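Local coordinates for protein type C neurotoxin (Clostridium botulinum, PDB 3PME) that is the receptor-binding domain of a botulinum neurotoxin C/D mosaic and probably attaches the toxin to gangliosides and phospholipid of the nerve-cell membrane, at residues A[137-142]-A[224-229]; A[237-242]-A[403-408]; A[246-251]-A[268-273]. All blocks are in the same frame, centred on the assembly; numbering follows the deposited sequence.

Contact 1 of 3, residues A[137-142]-A[224-229]; sequences TNKWFF and KDYWGN
The indole of W227 is covered on both faces: the amide nitrogen ND2 of N138 stands over one, 3.4 Å from W227 CE3, and CD2 of the Y226 ring lies over the other, while the carbonyl O of T137 comes in at the rim. The amide of N138 is tilted 55° to the indole, an oblique contact and not a stack. Its CG is anti to the backbone N, which carries the amide over the ring; there K76 and D409 bind OD1 and ND2. The extended chain of K139 brings CE over a face of the Y226 phenol, 4.0 Å from its centroid in a CH-pi contact, and its ammonium goes on to H133 O. The W140 indole is met at its edge: NE1 donates to N229 OD1 at 2.9 Å, in the ring plane, with ring and amide nearly perpendicular. One main-chain bond, W140 N to W227 O (2.9 Å, 163° at the hydrogen), joins the segments. D225 OD1 accepts from W227 N, an Asx turn within the type I turn 225-228, and also from N229 N; OD2 takes N229 ND2 through the syn lone pair, orienting N229 from the second shell. Directional bonds thus fix this buried junction between lectin-like and trefoil halves, at a polar cost: N138 O, beside W227 CE3, has no hydrogen-bond partner in the model.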
loop_
_atom_site.group_PDB
_atom_site.type_symbol
_atom_site.label_atom_id
_atom_site.label_comp_id
_atom_site.label_asym_id
_atom_site.label_seq_id
_atom_site.Cartn_x
_atom_site.Cartn_y
_atom_site.Cartn_z
ATOM N N THR A 137 -7.776 -3.492 -4.088
ATOM C CA THR A 137 -7.245 -4.148 -5.278
ATOM C C THR A 137 -5.821 -3.650 -5.570
ATOM O O THR A 137 -5.596 -2.450 -5.710
ATOM C CB THR A 137 -8.145 -3.914 -6.506
ATOM O OG1 THR A 137 -9.451 -4.452 -6.254
ATOM C CG2 THR A 137 -7.553 -4.622 -7.714
ATOM N N ASN A 138 -4.880 -4.593 -5.655
ATOM C CA ASN A 138 -3.456 -4.333 -5.874
ATOM C C ASN A 138 -2.784 -3.438 -4.838
ATOM O O ASN A 138 -1.741 -2.828 -5.118
ATOM C CB ASN A 138 -3.188 -3.773 -7.282
ATOM C CG ASN A 138 -1.737 -3.925 -7.691
ATOM O OD1 ASN A 138 -1.139 -4.986 -7.482
ATOM N ND2 ASN A 138 -1.168 -2.878 -8.304
ATOM N N LYS A 139 -3.368 -3.354 -3.646
ATOM C CA LYS A 139 -2.780 -2.585 -2.558
ATOM C C LYS A 139 -2.319 -3.547 -1.479
ATOM O O LYS A 139 -2.992 -4.535 -1.204
ATOM C CB LYS A 139 -3.797 -1.605 -1.959
ATOM C CG LYS A 139 -4.268 -0.561 -2.938
ATOM C CD LYS A 139 -5.209 0.425 -2.292
ATOM C CE LYS A 139 -5.728 1.411 -3.336
ATOM N NZ LYS A 139 -6.897 2.171 -2.819
ATOM N N TRP A 140 -1.159 -3.287 -0.894
ATOM C CA TRP A 140 -0.735 -4.084 0.259
ATOM C C TRP A 140 -1.714 -3.888 1.405
ATOM O O TRP A 140 -1.990 -2.755 1.786
ATOM C CB TRP A 140 0.617 -3.609 0.756
ATOM C CG TRP A 140 1.790 -3.934 -0.126
ATOM C CD1 TRP A 140 2.430 -3.094 -0.997
ATOM C CD2 TRP A 140 2.486 -5.180 -0.190
ATOM N NE1 TRP A 140 3.483 -3.748 -1.596
ATOM C CE2 TRP A 140 3.547 -5.025 -1.106
ATOM C CE3 TRP A 140 2.325 -6.412 0.455
ATOM C CZ2 TRP A 140 4.426 -6.066 -1.417
ATOM C CZ3 TRP A 140 3.206 -7.435 0.160
ATOM C CH2 TRP A 140 4.241 -7.257 -0.767
ATOM N N PHE A 141 -2.221 -4.985 1.966
ATOM C CA PHE A 141 -2.938 -4.891 3.240
ATOM C C PHE A 141 -2.463 -5.971 4.201
ATOM O O PHE A 141 -1.955 -7.007 3.775
ATOM C CB PHE A 141 -4.469 -4.866 3.070
ATOM C CG PHE A 141 -5.053 -6.087 2.409
ATOM C CD1 PHE A 141 -5.146 -6.172 1.028
ATOM C CD2 PHE A 141 -5.603 -7.120 3.171
ATOM C CE1 PHE A 141 -5.718 -7.279 0.412
ATOM C CE2 PHE A 141 -6.189 -8.231 2.570
ATOM C CZ PHE A 141 -6.252 -8.315 1.187
ATOM N N PHE A 142 -2.584 -5.679 5.490
ATOM C CA PHE A 142 -2.074 -6.547 6.555
ATOM C C PHE A 142 -3.178 -7.477 7.064
ATOM O O PHE A 142 -4.256 -7.032 7.486
ATOM C CB PHE A 142 -1.519 -5.690 7.692
ATOM C CG PHE A 142 -0.969 -6.487 8.844
ATOM C CD1 PHE A 142 0.039 -7.421 8.639
ATOM C CD2 PHE A 142 -1.451 -6.283 10.131
ATOM C CE1 PHE A 142 0.556 -8.157 9.705
ATOM C CE2 PHE A 142 -0.938 -7.005 11.197
ATOM C CZ PHE A 142 0.067 -7.943 10.985
ATOM N N LYS A 224 4.591 6.157 1.328
ATOM C CA LYS A 224 4.128 5.106 0.423
ATOM C C LYS A 224 3.510 5.638 -0.860
ATOM O O LYS A 224 2.967 6.743 -0.894
ATOM C CB LYS A 224 3.083 4.229 1.121
ATOM C CG LYS A 224 3.534 3.693 2.464
ATOM C CD LYS A 224 4.841 2.926 2.365
ATOM C CE LYS A 224 5.076 2.129 3.659
ATOM N NZ LYS A 224 5.048 3.024 4.863
ATOM N N ASP A 225 3.599 4.848 -1.923
ATOM C CA ASP A 225 2.810 5.141 -3.118
ATOM C C ASP A 225 1.373 4.639 -2.934
ATOM O O ASP A 225 1.008 4.108 -1.868
ATOM C CB ASP A 225 3.484 4.632 -4.418
ATOM C CG ASP A 225 3.473 3.107 -4.565
ATOM O OD1 ASP A 225 2.731 2.399 -3.843
ATOM O OD2 ASP A 225 4.210 2.600 -5.438
ATOM N N TYR A 226 0.560 4.816 -3.966
ATOM C CA TYR A 226 -0.863 4.504 -3.946
ATOM C C TYR A 226 -1.122 3.055 -3.556
ATOM O O TYR A 226 -2.129 2.749 -2.907
ATOM C CB TYR A 226 -1.416 4.784 -5.345
ATOM C CG TYR A 226 -2.888 4.535 -5.528
ATOM C CD1 TYR A 226 -3.827 5.465 -5.100
ATOM C CD2 TYR A 226 -3.339 3.375 -6.145
ATOM C CE1 TYR A 226 -5.183 5.239 -5.265
ATOM C CE2 TYR A 226 -4.684 3.155 -6.335
ATOM C CZ TYR A 226 -5.602 4.083 -5.885
ATOM O OH TYR A 226 -6.947 3.847 -6.051
ATOM N N TRP A 227 -0.221 2.168 -3.949
ATOM C CA TRP A 227 -0.390 0.728 -3.732
ATOM C C TRP A 227 0.150 0.269 -2.383
ATOM O O TRP A 227 0.031 -0.906 -2.038
ATOM C CB TRP A 227 0.381 -0.038 -4.815
ATOM C CG TRP A 227 0.146 0.519 -6.180
ATOM C CD1 TRP A 227 1.036 1.224 -6.947
ATOM C CD2 TRP A 227 -1.066 0.447 -6.931
ATOM N NE1 TRP A 227 0.447 1.586 -8.133
ATOM C CE2 TRP A 227 -0.842 1.119 -8.152
ATOM C CE3 TRP A 227 -2.326 -0.113 -6.686
ATOM C CZ2 TRP A 227 -1.832 1.235 -9.126
ATOM C CZ3 TRP A 227 -3.309 -0.002 -7.657
ATOM C CH2 TRP A 227 -3.054 0.672 -8.864
ATOM N N GLY A 228 0.778 1.171 -1.637
ATOM C CA GLY A 228 1.461 0.791 -0.408
ATOM C C GLY A 228 2.926 0.382 -0.536
ATOM O O GLY A 228 3.535 -0.083 0.426
ATOM N N ASN A 229 3.497 0.551 -1.726
ATOM C CA ASN A 229 4.927 0.329 -1.940
ATOM C C ASN A 229 5.702 1.540 -1.413
ATOM O O ASN A 229 5.154 2.641 -1.328
ATOM C CB ASN A 229 5.256 0.235 -3.436
ATOM C CG ASN A 229 4.416 -0.782 -4.180
ATOM O OD1 ASN A 229 4.206 -1.902 -3.716
ATOM N ND2 ASN A 229 3.950 -0.399 -5.370
HETATM O O HOH W 1 -4.252 3.961 -1.612
#

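Contact 2 of 3, residues A[237-242]-A[403-408]; sequences YYMINY and WKFISR
Four main-chain hydrogen bonds carry this two-stranded antiparallel ladder, in two reciprocal pairs: Y238 with I406 and I240 with K404. In the second pair, where I240 N lies 2.9 Å from K404 O with 174° at the hydrogen, the donors lie in the carbonyl planes; in the first pair each donor stands above the carbonyl plane. M239 and N241 face F405 and W403 as non-hydrogen-bonded pairs, and these four side chains share one side of the ribbon.

On that side M239, fully extended with CG anti to its backbone N, runs alongside F405, so that M239 CG lies 3.6 Å from F405 CE1 and SD makes an oblique Met-aromatic contact. Its terminal CE continues to one face of the W403 indole. N241 takes the opposite face, with N241 ND2 3.6 Å from W403 CZ2 and the amide plane 84° from the ring; S400 O accepts from that ND2, and L368 O from W403 NE1. At the far end F405 turns its edge toward the face of Y237 in an offset edge-to-face pair, the planes 72° apart, and the Y237 hydroxyl is held by the main chain of K232.

The other side carries Y238, I240, K404 and I406. I240 CD1 and I406 CD1 meet tip to tip at 3.9 Å. R408 NH1 makes a weak bond to Y238 OH, which is also hydrogen-bonded to H416 NE2 of the C-terminal His-tag.

Strands 356-360 and 366-373 supply I358 and A370 against the side bearing M239, F405 and W403, while strand 273-277 brings I273 and I275 to M239, Y237 and F405, placing this long-range antiparallel pair against three strands of the C-terminal trefoil half.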
loop_
_atom_site.group_PDB
_atom_site.type_symbol
_atom_site.label_atom_id
_atom_site.label_comp_id
_atom_site.label_asym_id
_atom_site.label_seq_id
_atom_site.Cartn_x
_atom_site.Cartn_y
_atom_site.Cartn_z
ATOM N N TYR A 237 5.297 9.353 -11.019
ATOM C CA TYR A 237 4.019 9.166 -10.324
ATOM C C TYR A 237 2.958 10.065 -10.893
ATOM O O TYR A 237 3.228 11.235 -11.179
ATOM C CB TYR A 237 4.139 9.508 -8.839
ATOM C CG TYR A 237 5.053 8.581 -8.094
ATOM C CD1 TYR A 237 4.666 7.273 -7.814
ATOM C CD2 TYR A 237 6.297 9.009 -7.661
ATOM C CE1 TYR A 237 5.521 6.404 -7.121
ATOM C CE2 TYR A 237 7.142 8.159 -6.981
ATOM C CZ TYR A 237 6.756 6.863 -6.711
ATOM O OH TYR A 237 7.615 6.035 -6.033
ATOM N N TYR A 238 1.746 9.543 -11.036
ATOM C CA TYR A 238 0.601 10.411 -11.246
ATOM C C TYR A 238 0.192 10.898 -9.876
ATOM O O TYR A 238 -0.352 10.134 -9.054
ATOM C CB TYR A 238 -0.529 9.670 -11.956
ATOM C CG TYR A 238 -0.091 9.112 -13.295
ATOM C CD1 TYR A 238 -0.075 9.922 -14.436
ATOM C CD2 TYR A 238 0.340 7.795 -13.415
ATOM C CE1 TYR A 238 0.341 9.415 -15.661
ATOM C CE2 TYR A 238 0.752 7.282 -14.638
ATOM C CZ TYR A 238 0.755 8.102 -15.749
ATOM O OH TYR A 238 1.169 7.585 -16.957
ATOM N N MET A 239 0.510 12.156 -9.605
ATOM C CA MET A 239 0.212 12.762 -8.320
ATOM C C MET A 239 -1.256 13.162 -8.268
ATOM O O MET A 239 -1.734 13.878 -9.141
ATOM C CB MET A 239 1.107 13.975 -8.103
ATOM C CG MET A 239 0.876 14.695 -6.792
ATOM S SD MET A 239 2.081 16.034 -6.644
ATOM C CE MET A 239 1.678 16.679 -5.022
ATOM N N ILE A 240 -1.974 12.673 -7.263
ATOM C CA ILE A 240 -3.376 13.018 -7.110
ATOM C C ILE A 240 -3.692 13.525 -5.715
ATOM O O ILE A 240 -3.050 13.150 -4.728
ATOM C CB ILE A 240 -4.314 11.820 -7.423
ATOM C CG1 ILE A 240 -3.957 10.611 -6.554
ATOM C CG2 ILE A 240 -4.250 11.469 -8.909
ATOM C CD1 ILE A 240 -5.098 9.593 -6.429
ATOM N N ASN A 241 -4.685 14.394 -5.643
ATOM C CA ASN A 241 -5.314 14.703 -4.383
ATOM C C ASN A 241 -6.316 13.603 -4.032
ATOM O O ASN A 241 -7.015 13.093 -4.903
ATOM C CB ASN A 241 -6.029 16.041 -4.469
ATOM C CG ASN A 241 -6.542 16.494 -3.130
ATOM O OD1 ASN A 241 -7.694 16.243 -2.776
ATOM N ND2 ASN A 241 -5.675 17.131 -2.355
ATOM N N TYR A 242 -6.376 13.247 -2.754
ATOM C CA TYR A 242 -7.308 12.234 -2.281
ATOM C C TYR A 242 -8.707 12.429 -2.854
ATOM O O TYR A 242 -9.396 11.461 -3.193
ATOM C CB TYR A 242 -7.363 12.308 -0.752
ATOM C CG TYR A 242 -8.119 11.200 -0.067
ATOM C CD1 TYR A 242 -9.496 11.255 0.069
ATOM C CD2 TYR A 242 -7.443 10.127 0.480
ATOM C CE1 TYR A 242 -10.185 10.247 0.718
ATOM C CE2 TYR A 242 -8.121 9.114 1.129
ATOM C CZ TYR A 242 -9.489 9.180 1.238
ATOM O OH TYR A 242 -10.162 8.168 1.884
ATOM N N TRP A 403 -2.454 13.618 -0.143
ATOM C CA TRP A 403 -1.947 13.362 -1.497
ATOM C C TRP A 403 -1.505 11.922 -1.676
ATOM O O TRP A 403 -0.974 11.305 -0.750
ATOM C CB TRP A 403 -0.772 14.301 -1.809
ATOM C CG TRP A 403 -1.175 15.728 -1.682
ATOM C CD1 TRP A 403 -1.144 16.488 -0.553
ATOM C CD2 TRP A 403 -1.746 16.547 -2.705
ATOM N NE1 TRP A 403 -1.644 17.742 -0.811
ATOM C CE2 TRP A 403 -2.013 17.809 -2.129
ATOM C CE3 TRP A 403 -2.044 16.343 -4.054
ATOM C CZ2 TRP A 403 -2.573 18.855 -2.855
ATOM C CZ3 TRP A 403 -2.593 17.403 -4.783
ATOM C CH2 TRP A 403 -2.855 18.629 -4.176
ATOM N N LYS A 404 -1.720 11.398 -2.879
ATOM C CA LYS A 404 -1.280 10.046 -3.211
ATOM C C LYS A 404 -0.494 10.088 -4.509
ATOM O O LYS A 404 -0.608 11.043 -5.290
ATOM C CB LYS A 404 -2.460 9.079 -3.334
ATOM C CG LYS A 404 -3.225 8.856 -2.038
ATOM C CD LYS A 404 -4.315 7.820 -2.273
ATOM C CE LYS A 404 -4.932 7.345 -0.973
ATOM N NZ LYS A 404 -5.842 6.195 -1.200
ATOM N N PHE A 405 0.316 9.058 -4.712
ATOM C CA PHE A 405 1.240 9.011 -5.836
ATOM C C PHE A 405 1.089 7.672 -6.535
ATOM O O PHE A 405 1.464 6.619 -5.993
ATOM C CB PHE A 405 2.666 9.227 -5.338
ATOM C CG PHE A 405 2.884 10.587 -4.735
ATOM C CD1 PHE A 405 3.256 11.651 -5.532
ATOM C CD2 PHE A 405 2.695 10.802 -3.374
ATOM C CE1 PHE A 405 3.439 12.919 -4.988
ATOM C CE2 PHE A 405 2.874 12.065 -2.825
ATOM C CZ PHE A 405 3.256 13.123 -3.635
ATOM N N ILE A 406 0.535 7.701 -7.745
ATOM C CA ILE A 406 0.243 6.446 -8.424
ATOM C C ILE A 406 1.371 6.062 -9.354
ATOM O O ILE A 406 1.591 6.723 -10.361
ATOM C CB ILE A 406 -1.063 6.513 -9.224
ATOM C CG1 ILE A 406 -2.223 6.957 -8.328
ATOM C CG2 ILE A 406 -1.359 5.152 -9.845
ATOM C CD1 ILE A 406 -3.514 7.168 -9.106
ATOM N N SER A 407 2.084 4.995 -9.013
ATOM C CA SER A 407 3.116 4.451 -9.887
ATOM C C SER A 407 2.497 3.466 -10.881
ATOM O O SER A 407 1.445 2.856 -10.609
ATOM C CB SER A 407 4.163 3.733 -9.048
ATOM O OG SER A 407 3.512 2.757 -8.222
ATOM N N ARG A 408 3.148 3.295 -12.027
ATOM C CA ARG A 408 2.781 2.212 -12.925
ATOM C C ARG A 408 3.320 0.928 -12.323
ATOM O O ARG A 408 4.523 0.678 -12.305
ATOM C CB ARG A 408 3.324 2.464 -14.331
ATOM C CG ARG A 408 2.704 3.711 -14.944
ATOM C CD ARG A 408 3.015 3.822 -16.423
ATOM N NE ARG A 408 2.248 2.860 -17.208
ATOM C CZ ARG A 408 1.260 3.189 -18.036
ATOM N NH1 ARG A 408 0.919 4.462 -18.195
ATOM N NH2 ARG A 408 0.619 2.245 -18.710
#

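Contact 3 of 3, residues A[246-251]-A[268-273]; sequences DRYIAP and YTKNPI. With SO4 (sulfate ion), chain C.
N271 ND2 is gripped by two hydrogen bonds: it donates to the carbonyl O of I249 at 2.9 Å, with 166° at the hydrogen, and to O2 of a bound sulfate at 2.7 Å. The acceptor I249 O lies in the amide plane and the donor falls in its carbonyl plane, so the bond fixes the rotation of the amide. The backbone of N271 has positive phi, and its CG is anti to the carbonyl carbon, which delivers the amide to the strand.

Beside it the Y248 ring is flanked by K270. The lysine chain lies alongside the phenol pointing the same way, with K270 CB over one face, 4.0 Å from the Y248 ring centroid and 18° off the normal: a CH-pi contact. A bend at chi3 (43°) then lets NZ reach sulfate O3, while Y248 OH donates to sulfate O1 at 2.7 Å, a partner in the plane of the ring. Y299 OH is also hydrogen-bonded to the anion, which probably came from the crystallisation liquor.

Strand 247-252 belongs to the C-terminal trefoil-like half, where it pairs antiparallel with 255-260, and the loop 268-273 runs along its other border in roughly the same direction. No main-chain bond joins the two directly; two waters add bridges. One links R247 O and T269 OG1, and another accepts from I249 N while donating to K270 O at 2.7 Å. T269 OG1 packs against Y248 CB, and the I249 side chain turns inward to M297 of strand 292-299 and M239 of strand 238-241.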
loop_
_atom_site.group_PDB
_atom_site.type_symbol
_atom_site.label_atom_id
_atom_site.label_comp_id
_atom_site.label_asym_id
_atom_site.label_seq_id
_atom_site.Cartn_x
_atom_site.Cartn_y
_atom_site.Cartn_z
ATOM N N ASP A 246 -9.562 11.212 -10.405
ATOM C CA ASP A 246 -9.779 11.209 -11.848
ATOM C C ASP A 246 -9.257 12.469 -12.532
ATOM O O ASP A 246 -9.596 12.724 -13.684
ATOM C CB ASP A 246 -11.271 11.054 -12.168
ATOM C CG ASP A 246 -12.122 12.159 -11.558
ATOM O OD1 ASP A 246 -11.656 12.847 -10.626
ATOM O OD2 ASP A 246 -13.280 12.326 -11.997
ATOM N N ARG A 247 -8.447 13.248 -11.822
ATOM C CA ARG A 247 -7.882 14.463 -12.405
ATOM C C ARG A 247 -6.379 14.365 -12.467
ATOM O O ARG A 247 -5.759 13.700 -11.636
ATOM C CB ARG A 247 -8.297 15.701 -11.613
ATOM C CG ARG A 247 -9.795 15.901 -11.592
ATOM C CD ARG A 247 -10.240 17.247 -11.057
ATOM N NE ARG A 247 -11.667 17.354 -11.347
ATOM C CZ ARG A 247 -12.196 18.050 -12.349
ATOM N NH1 ARG A 247 -11.444 18.811 -13.145
ATOM N NH2 ARG A 247 -13.508 18.030 -12.522
ATOM N N TYR A 248 -5.805 15.038 -13.466
ATOM C CA TYR A 248 -4.359 15.117 -13.630
ATOM C C TYR A 248 -3.925 16.571 -13.513
ATOM O O TYR A 248 -4.750 17.479 -13.637
ATOM C CB TYR A 248 -3.912 14.527 -14.980
ATOM C CG TYR A 248 -4.357 15.274 -16.225
ATOM C CD1 TYR A 248 -5.572 14.983 -16.847
ATOM C CD2 TYR A 248 -3.534 16.229 -16.803
ATOM C CE1 TYR A 248 -5.961 15.642 -18.000
ATOM C CE2 TYR A 248 -3.911 16.891 -17.959
ATOM C CZ TYR A 248 -5.125 16.591 -18.554
ATOM O OH TYR A 248 -5.520 17.245 -19.705
ATOM N N ILE A 249 -2.634 16.783 -13.275
ATOM C CA ILE A 249 -2.080 18.125 -13.114
ATOM C C ILE A 249 -1.699 18.694 -14.476
ATOM O O ILE A 249 -0.965 18.061 -15.236
ATOM C CB ILE A 249 -0.848 18.104 -12.192
ATOM C CG1 ILE A 249 -1.232 17.490 -10.845
ATOM C CG2 ILE A 249 -0.278 19.514 -12.021
ATOM C CD1 ILE A 249 -0.066 17.259 -9.915
ATOM N N ALA A 250 -2.212 19.881 -14.783
ATOM C CA ALA A 250 -1.909 20.537 -16.055
ATOM C C ALA A 250 -1.587 22.015 -15.883
ATOM O O ALA A 250 -2.204 22.701 -15.081
ATOM C CB ALA A 250 -3.084 20.384 -17.007
ATOM N N PRO A 251 -0.621 22.522 -16.655
ATOM C CA PRO A 251 -0.387 23.966 -16.650
ATOM C C PRO A 251 -1.449 24.669 -17.479
ATOM O O PRO A 251 -1.759 24.239 -18.588
ATOM C CB PRO A 251 0.982 24.097 -17.325
ATOM C CG PRO A 251 1.051 22.939 -18.239
ATOM C CD PRO A 251 0.301 21.809 -17.553
ATOM N N TYR A 268 -3.946 5.676 -14.734
ATOM C CA TYR A 268 -2.742 6.206 -15.341
ATOM C C TYR A 268 -3.186 7.234 -16.360
ATOM O O TYR A 268 -3.704 6.880 -17.425
ATOM C CB TYR A 268 -1.908 5.106 -16.001
ATOM C CG TYR A 268 -1.546 3.954 -15.083
ATOM C CD1 TYR A 268 -1.247 4.166 -13.740
ATOM C CD2 TYR A 268 -1.476 2.657 -15.575
ATOM C CE1 TYR A 268 -0.908 3.107 -12.912
ATOM C CE2 TYR A 268 -1.135 1.592 -14.754
ATOM C CZ TYR A 268 -0.855 1.824 -13.429
ATOM O OH TYR A 268 -0.511 0.750 -12.626
ATOM N N THR A 269 -2.979 8.504 -16.019
ATOM C CA THR A 269 -3.583 9.613 -16.756
ATOM C C THR A 269 -2.537 10.349 -17.616
ATOM O O THR A 269 -2.066 9.800 -18.610
ATOM C CB THR A 269 -4.318 10.577 -15.801
ATOM O OG1 THR A 269 -3.401 11.053 -14.807
ATOM C CG2 THR A 269 -5.492 9.850 -15.101
ATOM N N LYS A 270 -2.170 11.569 -17.229
ATOM C CA LYS A 270 -1.215 12.384 -17.987
ATOM C C LYS A 270 -0.290 13.166 -17.058
ATOM O O LYS A 270 -0.607 13.386 -15.879
ATOM C CB LYS A 270 -1.969 13.399 -18.860
ATOM C CG LYS A 270 -2.881 12.798 -19.900
ATOM C CD LYS A 270 -3.543 13.896 -20.715
ATOM C CE LYS A 270 -2.540 14.971 -21.060
ATOM N NZ LYS A 270 -2.933 15.718 -22.290
ATOM N N ASN A 271 0.826 13.634 -17.621
ATOM C CA ASN A 271 1.767 14.497 -16.907
ATOM C C ASN A 271 2.233 13.961 -15.550
ATOM O O ASN A 271 2.123 14.647 -14.539
ATOM C CB ASN A 271 1.187 15.906 -16.719
ATOM C CG ASN A 271 0.746 16.539 -18.027
ATOM O OD1 ASN A 271 1.285 16.236 -19.094
ATOM N ND2 ASN A 271 -0.224 17.440 -17.946
ATOM N N PRO A 272 2.795 12.756 -15.526
ATOM C CA PRO A 272 3.368 12.295 -14.265
ATOM C C PRO A 272 4.493 13.206 -13.818
ATOM O O PRO A 272 5.173 13.835 -14.647
ATOM C CB PRO A 272 3.904 10.899 -14.609
ATOM C CG PRO A 272 4.177 10.968 -16.088
ATOM C CD PRO A 272 3.077 11.834 -16.639
ATOM N N ILE A 273 4.657 13.317 -12.511
ATOM C CA ILE A 273 5.788 14.024 -11.932
ATOM C C ILE A 273 6.878 13.052 -11.470
ATOM O O ILE A 273 6.661 11.837 -11.398
ATOM C CB ILE A 273 5.335 14.956 -10.780
ATOM C CG1 ILE A 273 4.568 14.191 -9.684
ATOM C CG2 ILE A 273 4.468 16.083 -11.339
ATOM C CD1 ILE A 273 5.466 13.356 -8.774
HETATM S S SO4 C . -2.412 19.256 -20.948
HETATM O O1 SO4 C . -3.804 19.109 -20.520
HETATM O O2 SO4 C . -1.509 18.580 -20.034
HETATM O O3 SO4 C . -2.270 18.666 -22.276
HETATM O O4 SO4 C . -2.061 20.674 -20.999
HETATM O O HOH W 2 -4.323 11.489 -12.292
HETATM O O HOH W 3 -0.866 14.523 -13.411
#

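From the N terminus, 137-142 is followed by the rest of the lectin-like half and helix 207-218 before 224-229 closes contact 1, which joins the two halves. Contact 2 opens next at 237-242 and closes only at 403-408, a loop spanning most of the trefoil half. Contact 3, with 16 residues between its segments, is nested inside that loop; contact 1 precedes both in series. Spatially they form a row: Y226 N and F405 O, at 2.9 Å, and D225 with S407 connect contact 1 to contact 2, whereas Y237 O and I273 N connect contact 2 to contact 3. Contacts 1 and 3 also touch directly, W227 packing against Y268.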